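Local atomic coordinates of ethyl tert-butyl ether degradation EthD protein (Ralstonia eutropha JMP134, PDB entry 3BF4), a protein that is of unknown function but has a ferredoxin-like fold and belongs to the EthD family, whose members are tentatively assigned oxidoreductase activity. Residues V25-T30 / F76-A81; A33-A38 / A106-I111; P46-R51 / A99-D104. The protein carries 3 engineered substitutions. One frame throughout, in Å; residues are numbered along the deposited sequence. Where two conformers were deposited one is given.

Contact 1: residues V25-T30 / F76-A81; sequences VMYPYT and FVAMCA. With EDO (1,2-ethanediol), chain C.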
# COMPACT_ATOMS: atom_id res chain seq x y z
N VAL A 25 -6.65 -2.31 -2.11
CA VAL A 25 -8.00 -2.28 -1.52
C VAL A 25 -7.73 -1.92 -0.06
O VAL A 25 -6.97 -2.62 0.62
CB VAL A 25 -8.76 -3.58 -1.66
CG1 VAL A 25 -10.19 -3.41 -1.13
CG2 VAL A 25 -8.76 -4.04 -3.11
N MSE A 26 -8.31 -0.82 0.40
CA MSE A 26 -8.02 -0.25 1.71
C MSE A 26 -9.31 0.06 2.46
O MSE A 26 -10.10 0.89 2.02
CB MSE A 26 -7.19 1.01 1.48
CG MSE A 26 -5.95 0.74 0.63
SE MSE A 26 -4.98 2.29 0.06
CE MSE A 26 -6.36 3.17 -1.01
N TYR A 27 -9.52 -0.64 3.58
CA TYR A 27 -10.76 -0.54 4.37
C TYR A 27 -10.53 0.45 5.50
O TYR A 27 -9.78 0.12 6.41
CB TYR A 27 -11.15 -1.91 4.93
CG TYR A 27 -11.50 -2.91 3.87
CD1 TYR A 27 -12.84 -3.13 3.51
CD2 TYR A 27 -10.50 -3.64 3.20
CE1 TYR A 27 -13.18 -4.07 2.51
CE2 TYR A 27 -10.83 -4.57 2.22
CZ TYR A 27 -12.16 -4.78 1.87
OH TYR A 27 -12.48 -5.69 0.90
N PRO A 28 -11.17 1.65 5.44
CA PRO A 28 -10.98 2.64 6.50
C PRO A 28 -11.41 2.13 7.88
O PRO A 28 -12.43 1.42 7.99
CB PRO A 28 -11.91 3.79 6.08
CG PRO A 28 -12.13 3.62 4.66
CD PRO A 28 -12.11 2.16 4.42
N TYR A 29 -10.61 2.46 8.89
CA TYR A 29 -10.90 2.10 10.28
C TYR A 29 -12.08 2.94 10.73
O TYR A 29 -12.05 4.16 10.59
CB TYR A 29 -9.69 2.36 11.19
CG TYR A 29 -9.89 2.05 12.67
CD1 TYR A 29 -9.55 0.79 13.21
CD2 TYR A 29 -10.42 3.01 13.54
CE1 TYR A 29 -9.74 0.50 14.58
CE2 TYR A 29 -10.61 2.73 14.91
CZ TYR A 29 -10.27 1.48 15.43
OH TYR A 29 -10.46 1.21 16.77
N THR A 30 -13.11 2.28 11.25
CA THR A 30 -14.31 2.93 11.79
C THR A 30 -14.55 2.30 13.18
O THR A 30 -14.77 1.09 13.27
CB THR A 30 -15.53 2.73 10.86
OG1 THR A 30 -15.14 2.88 9.48
CG2 THR A 30 -16.64 3.71 11.21
N PHE A 76 -6.51 2.67 8.09
CA PHE A 76 -7.16 1.51 7.50
C PHE A 76 -7.03 0.29 8.41
O PHE A 76 -5.92 -0.06 8.81
CB PHE A 76 -6.53 1.20 6.13
CG PHE A 76 -6.59 2.37 5.19
CD1 PHE A 76 -7.79 2.71 4.57
CD2 PHE A 76 -5.47 3.16 4.96
CE1 PHE A 76 -7.88 3.83 3.71
CE2 PHE A 76 -5.53 4.27 4.11
CZ PHE A 76 -6.75 4.61 3.48
N VAL A 77 -8.17 -0.31 8.75
CA VAL A 77 -8.22 -1.53 9.58
C VAL A 77 -7.54 -2.71 8.86
O VAL A 77 -6.82 -3.51 9.49
CB VAL A 77 -9.68 -1.91 10.00
CG1 VAL A 77 -10.56 -2.29 8.81
CG2 VAL A 77 -9.66 -3.04 11.02
N ALA A 78 -7.75 -2.80 7.56
CA ALA A 78 -7.16 -3.83 6.73
C ALA A 78 -6.86 -3.27 5.34
O ALA A 78 -7.53 -2.32 4.88
CB ALA A 78 -8.07 -5.03 6.66
N MSE A 79 -5.82 -3.80 4.71
CA MSE A 79 -5.43 -3.44 3.36
C MSE A 79 -4.89 -4.67 2.66
O MSE A 79 -4.40 -5.57 3.31
CB MSE A 79 -4.32 -2.37 3.35
CG MSE A 79 -4.63 -1.10 4.08
SE MSE A 79 -3.09 0.09 4.11
CE MSE A 79 -2.86 0.44 2.22
N CYS A 80 -5.06 -4.72 1.34
CA CYS A 80 -4.43 -5.76 0.52
C CYS A 80 -3.92 -5.10 -0.74
O CYS A 80 -4.25 -3.95 -1.04
CB CYS A 80 -5.38 -6.89 0.13
SG CYS A 80 -6.56 -6.49 -1.17
N ALA A 81 -3.10 -5.85 -1.47
CA ALA A 81 -2.62 -5.41 -2.77
C ALA A 81 -2.49 -6.58 -3.72
O ALA A 81 -2.04 -7.64 -3.32
CB ALA A 81 -1.30 -4.67 -2.64
C1 EDO C . -10.08 -7.59 -1.50
O1 EDO C . -10.17 -6.59 -0.48
C2 EDO C . -11.18 -7.46 -2.56
O2 EDO C . -12.35 -6.84 -2.02

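Contact 2: residues A33-A38 / A106-I111; sequences ARFDHA and ANYTDI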
# COMPACT_ATOMS: atom_id res chain seq x y z
N ALA A 33 -16.89 -0.80 14.11
CA ALA A 33 -17.37 -1.49 12.89
C ALA A 33 -16.77 -2.88 12.74
O ALA A 33 -15.66 -3.14 13.19
CB ALA A 33 -17.07 -0.66 11.64
N ARG A 34 -17.52 -3.76 12.09
CA ARG A 34 -17.13 -5.15 11.90
C ARG A 34 -16.08 -5.37 10.79
O ARG A 34 -16.22 -4.84 9.69
CB ARG A 34 -18.38 -5.99 11.57
CG ARG A 34 -18.16 -7.49 11.35
CD ARG A 34 -19.48 -8.20 11.19
NE ARG A 34 -20.23 -7.71 10.03
CZ ARG A 34 -20.24 -8.23 8.80
NH1 ARG A 34 -19.54 -9.33 8.47
NH2 ARG A 34 -20.98 -7.64 7.87
N PHE A 35 -15.04 -6.14 11.11
CA PHE A 35 -14.07 -6.63 10.12
C PHE A 35 -13.46 -7.96 10.57
O PHE A 35 -12.58 -7.99 11.44
CB PHE A 35 -12.95 -5.64 9.80
CG PHE A 35 -12.21 -6.00 8.53
CD1 PHE A 35 -11.16 -6.94 8.53
CD2 PHE A 35 -12.60 -5.44 7.31
CE1 PHE A 35 -10.50 -7.29 7.35
CE2 PHE A 35 -11.94 -5.78 6.12
CZ PHE A 35 -10.89 -6.70 6.13
N ASP A 36 -13.94 -9.05 9.97
CA ASP A 36 -13.47 -10.41 10.26
C ASP A 36 -12.17 -10.63 9.49
O ASP A 36 -12.20 -10.98 8.32
CB ASP A 36 -14.56 -11.43 9.89
CG ASP A 36 -14.20 -12.88 10.27
OD1 ASP A 36 -13.05 -13.19 10.62
OD2 ASP A 36 -15.11 -13.73 10.19
N HIS A 37 -11.04 -10.41 10.16
CA HIS A 37 -9.71 -10.57 9.53
C HIS A 37 -9.40 -12.01 9.12
O HIS A 37 -8.66 -12.20 8.15
CB HIS A 37 -8.59 -10.05 10.44
CG HIS A 37 -8.66 -8.59 10.73
ND1 HIS A 37 -8.00 -7.65 9.97
CD2 HIS A 37 -9.30 -7.90 11.71
CE1 HIS A 37 -8.24 -6.45 10.46
NE2 HIS A 37 -9.03 -6.57 11.51
N ALA A 38 -9.94 -13.00 9.84
CA ALA A 38 -9.73 -14.43 9.53
C ALA A 38 -10.41 -14.82 8.22
O ALA A 38 -9.77 -15.42 7.36
CB ALA A 38 -10.24 -15.33 10.68
N ALA A 106 -19.77 -8.48 2.23
CA ALA A 106 -20.71 -8.55 3.38
C ALA A 106 -20.46 -9.72 4.36
O ALA A 106 -20.90 -9.66 5.49
CB ALA A 106 -22.16 -8.60 2.88
N ASN A 107 -19.78 -10.77 3.91
CA ASN A 107 -19.45 -11.92 4.76
C ASN A 107 -18.36 -11.66 5.81
O ASN A 107 -18.22 -12.45 6.74
CB ASN A 107 -19.08 -13.13 3.89
CG ASN A 107 -20.24 -13.60 3.02
OD1 ASN A 107 -21.39 -13.61 3.45
ND2 ASN A 107 -19.94 -13.99 1.79
N TYR A 108 -17.57 -10.60 5.64
CA TYR A 108 -16.54 -10.23 6.61
C TYR A 108 -16.57 -8.77 7.09
O TYR A 108 -15.92 -8.48 8.09
CB TYR A 108 -15.14 -10.59 6.10
CG TYR A 108 -14.72 -9.90 4.81
CD1 TYR A 108 -14.05 -8.68 4.83
CD2 TYR A 108 -14.95 -10.51 3.58
CE1 TYR A 108 -13.64 -8.05 3.62
CE2 TYR A 108 -14.54 -9.91 2.38
CZ TYR A 108 -13.91 -8.68 2.40
OH TYR A 108 -13.53 -8.08 1.24
N THR A 109 -17.29 -7.87 6.41
CA THR A 109 -17.33 -6.47 6.80
C THR A 109 -18.46 -5.65 6.16
O THR A 109 -18.96 -6.01 5.09
CB THR A 109 -15.99 -5.74 6.43
OG1 THR A 109 -15.94 -4.44 7.03
CG2 THR A 109 -15.80 -5.60 4.88
N ASP A 110 -18.86 -4.57 6.83
CA ASP A 110 -19.81 -3.58 6.28
C ASP A 110 -19.07 -2.29 5.87
O ASP A 110 -19.71 -1.30 5.48
CB ASP A 110 -20.96 -3.27 7.26
CG ASP A 110 -22.00 -4.38 7.34
OD1 ASP A 110 -22.32 -5.03 6.31
OD2 ASP A 110 -22.55 -4.59 8.44
N ILE A 111 -17.74 -2.31 5.89
CA ILE A 111 -16.91 -1.15 5.51
C ILE A 111 -16.73 -1.14 3.99
O ILE A 111 -16.30 -2.15 3.42
CB ILE A 111 -15.52 -1.18 6.22
CG1 ILE A 111 -15.69 -1.18 7.76
CG2 ILE A 111 -14.66 0.00 5.76
CD1 ILE A 111 -14.39 -1.20 8.56

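Contact 3: residues P46-R51 / A99-D104; sequences PMVKAR and AEILGD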
# COMPACT_ATOMS: atom_id res chain seq x y z
N PRO A 46 -7.97 -15.73 -1.05
CA PRO A 46 -7.71 -16.86 -1.94
C PRO A 46 -8.77 -17.00 -3.05
O PRO A 46 -8.42 -17.40 -4.17
CB PRO A 46 -7.74 -18.06 -0.97
CG PRO A 46 -7.34 -17.44 0.33
CD PRO A 46 -8.12 -16.19 0.33
N MSE A 47 -10.04 -16.68 -2.74
CA MSE A 47 -11.10 -16.66 -3.76
C MSE A 47 -10.83 -15.56 -4.80
O MSE A 47 -10.94 -15.83 -5.99
CB MSE A 47 -12.49 -16.53 -3.13
CG MSE A 47 -13.66 -16.51 -4.13
SE MSE A 47 -14.02 -14.74 -4.94
CE MSE A 47 -14.38 -13.74 -3.29
N VAL A 48 -10.50 -14.35 -4.36
CA VAL A 48 -10.23 -13.24 -5.31
C VAL A 48 -9.02 -13.57 -6.21
O VAL A 48 -9.07 -13.31 -7.42
CB VAL A 48 -10.00 -11.87 -4.61
CG1 VAL A 48 -9.67 -10.78 -5.64
CG2 VAL A 48 -11.24 -11.47 -3.78
N LYS A 49 -7.97 -14.15 -5.62
CA LYS A 49 -6.78 -14.56 -6.39
C LYS A 49 -7.13 -15.65 -7.40
O LYS A 49 -6.64 -15.59 -8.53
CB LYS A 49 -5.64 -15.02 -5.46
CG LYS A 49 -4.33 -15.43 -6.17
CD LYS A 49 -3.72 -14.28 -6.97
CE LYS A 49 -2.32 -14.63 -7.42
NZ LYS A 49 -2.31 -15.76 -8.39
N ALA A 50 -7.95 -16.63 -7.00
CA ALA A 50 -8.42 -17.69 -7.92
C ALA A 50 -9.11 -17.09 -9.15
O ALA A 50 -8.85 -17.53 -10.28
CB ALA A 50 -9.37 -18.66 -7.21
N ARG A 51 -9.94 -16.08 -8.93
CA ARG A 51 -10.68 -15.40 -10.01
C ARG A 51 -9.79 -14.52 -10.87
O ARG A 51 -10.09 -14.34 -12.05
CB ARG A 51 -11.86 -14.57 -9.47
CG ARG A 51 -12.90 -15.35 -8.69
CD ARG A 51 -13.62 -16.42 -9.49
NE ARG A 51 -14.52 -17.17 -8.62
CZ ARG A 51 -14.15 -18.16 -7.80
NH1 ARG A 51 -12.90 -18.62 -7.72
NH2 ARG A 51 -15.09 -18.73 -7.04
N ALA A 99 -18.72 -9.03 -9.75
CA ALA A 99 -20.03 -9.17 -9.09
C ALA A 99 -19.91 -10.14 -7.91
O ALA A 99 -20.26 -9.79 -6.78
CB ALA A 99 -21.09 -9.61 -10.07
N GLU A 100 -19.33 -11.31 -8.17
CA GLU A 100 -19.07 -12.30 -7.13
C GLU A 100 -18.14 -11.75 -6.05
O GLU A 100 -18.42 -11.91 -4.86
CB GLU A 100 -18.45 -13.56 -7.71
CG GLU A 100 -18.22 -14.63 -6.65
CD GLU A 100 -17.57 -15.87 -7.17
OE1 GLU A 100 -17.11 -15.89 -8.33
OE2 GLU A 100 -17.52 -16.84 -6.37
N ILE A 101 -17.03 -11.13 -6.45
CA ILE A 101 -16.05 -10.58 -5.50
C ILE A 101 -16.73 -9.58 -4.55
O ILE A 101 -16.64 -9.74 -3.34
CB ILE A 101 -14.83 -9.96 -6.22
CG1 ILE A 101 -13.99 -11.08 -6.86
CG2 ILE A 101 -13.96 -9.17 -5.25
CD1 ILE A 101 -13.01 -10.60 -7.91
N LEU A 102 -17.43 -8.60 -5.12
CA LEU A 102 -18.17 -7.59 -4.34
C LEU A 102 -19.26 -8.19 -3.45
O LEU A 102 -19.46 -7.73 -2.33
CB LEU A 102 -18.77 -6.51 -5.25
CG LEU A 102 -17.78 -5.61 -5.98
CD1 LEU A 102 -18.53 -4.78 -7.02
CD2 LEU A 102 -16.97 -4.72 -5.01
N GLY A 103 -19.94 -9.22 -3.95
CA GLY A 103 -20.99 -9.91 -3.20
C GLY A 103 -20.52 -10.62 -1.93
O GLY A 103 -21.32 -10.85 -1.04
N ASP A 104 -19.22 -10.95 -1.87
CA ASP A 104 -18.61 -11.62 -0.71
C ASP A 104 -18.15 -10.65 0.40
O ASP A 104 -17.90 -11.11 1.53
CB ASP A 104 -17.40 -12.45 -1.19
CG ASP A 104 -16.85 -13.40 -0.12
OD1 ASP A 104 -17.64 -14.12 0.50
OD2 ASP A 104 -15.63 -13.42 0.10

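Contact 1: residues V25-T30 / F76-A81
Val25, Met26 and Tyr27 run antiparallel to Cys80, Met79 and Ala78, the axes of strands 25-28 and 78-81 lying 4.9 Å apart at 174°. These are the two inner strands of the four-stranded sheet of a ferredoxin-like fold. The ladder illustrates how a beta bulge ends a regular pairing: Val25 and Cys80 exchange two backbone hydrogen bonds and Tyr27 N donates to Ala78 O, but beyond Tyr27 the register slips by one. Pro28 then pairs with Phe76 without hydrogen bonds, their side chains diverging, and Val77 N returns to Tyr27 O through a weak, bent bond (128° at the hydrogen).

On one face of the sheet, Met26 lies against Phe76 and Met79. Its CB sits over the Phe76 ring, offset toward the rim and 3.8 Å from the ring centroid, a CH-pi contact; the selenium stands farther above the same ring in a Met-aromatic contact. Met79 bends at chi3 (63°), which brings its CE to 3.5 Å from Met26 CG, a tight fit. The second subunit packs on this face through its own Met26 and Phe76, and its Gln116 is hydrogen-bonded to Phe76 N.

The helix-facing side carries Val25, Tyr27, Ala78 and Cys80. Tyr27 takes Ala78 O at its ring edge, while its hydroxyl bonds to Tyr108 OH. A bound 1,2-ethanediol, probably from the crystallisation liquor, is hydrogen-bonded to Tyr40 OH. Near it, Val25 CB rests 3.7 Å from Cys80 SG, and Tyr27 OH is hydrogen-bonded to the diol O1 at 2.8 Å.

Contact 2: residues A33-A38 / A106-I111
Ala106 O is gripped end-on by the guanidinium of Arg34, with NH2 at 3.1 Å and NH1 at 3.3 Å, both nitrogens reaching the carbonyl oxygen from the same face of its plane. The oxygen itself lies close to the guanidinium plane, so the two N-H groups converge on one acceptor and fix the rotation of the arginine head. In this corner of the ferredoxin-like fold, the loop that leads into helix 37-52 is fastened to the loop that follows helix 87-103. It is a worked example of two irregular segments held by side-chain-to-backbone bonds and one backbone pair.

Arg34 starts out extended, CG pointing away from the backbone N, and turns at chi3 (61°), which carries the head across the opposing chain. One guanidinium face lies over Thr109 CA, and in one of its two conformers Asp110 brings OD1 near Arg34 NH2, a doubtful salt bridge.

The Arg34 carbonyl is used as well. Thr109 OG1 donates to Arg34 O at 2.7 Å, in the carbonyl plane, and accepts from Ile111 N, making an ST turn; the one hydroxyl thus shapes its own loop while binding the other. Next along, Asp36 N gives Tyr108 O a nearly straight bond of 2.8 Å (172°). Asp36 is also the N-cap of helix 37-52, its OD1 accepting from Tyr39 N.

Phe35 and Tyr108 lie side by side and point the same way, toward strands 21-28 and 76-84, where the Tyr108 hydroxyl is hydrogen-bonded to Tyr27. Their rings form an offset edge-to-face pair with planes at 76°: the Tyr108 edge is turned to the Phe35 face, and Tyr108 CE1 approaches Phe35 CE2 to 3.8 Å.

Contact 3: residues P46-R51 / A99-D104
Arg51 and Glu100 meet at about a right angle, joining two antiparallel helices through a two-bonded salt bridge. The arginine presents its side, with NE giving Glu100 OE1 a bond of 2.9 Å and NH2 reaching OE2 at 3.2 Å. The two flat groups are not coplanar, their planes being turned 51° from each other: NE approaches OE1 from above the carboxylate plane, whereas NH2 comes to the syn side of OE2, tilted out of that plane. Glu100 stretches straight out from its helix, CG anti to the backbone N (chi1 -178°) and the chain extended beyond, while Arg51 folds at chi2, which lays its guanidinium over Met47 CG. This face contact and the paired bonds together limit how the arginine head can turn.

Beneath the ion pair the interface is largely apolar, filled by Val48, Ile101 and the selenomethionine chain of Met47, an example of helix packing in which charge lies at the margin. Val48 and Ile101, both buried, also cross nearly at right angles, Val48 CG2 touching Ile101 CG2 at 3.9 Å. The selenium of Met47 passes obliquely by Ile101 CG1 at 4.1 Å, and bends at chi2 and chi3 direct its CE methyl toward Asp104, 3.6 Å from OD2. That carboxylate is occupied by stronger partners, OD2 with His44 ND1 and OD1 with Asn107 ND2 and Tyr39 OH.

The axes of 46-51 and 99-103 lie 10.5 Å apart at 174°, antiparallel neighbours in this part of the two helices of the ferredoxin-like fold. Ile101 also packs on Met94 within its own helix 87-103, Arg51 reaches His97 there, and Pro46 and Lys49 of helix 37-52 rest against Tyr59 of strand 58-66.

From the N terminus, strand 21-28 supplies the first half of contact 1, and the chain then passes through 33-38, the start of contact 2, into helix 37-52, which carries 46-51 of contact 3. Strand 76-84 closes contact 1, pairing the central strands; helix 87-103 next closes contact 3, joining the two helices; residues 106-111 close contact 2 last. Contact 3 is therefore nested within contact 2, while contact 1 crosses both. Contacts 1 and 2 touch directly, through Tyr27 and Tyr108 and through Ala78 and Phe35, linking sheet to loops. Contact 3 stands apart from contact 1, their centres about 17 Å from each other.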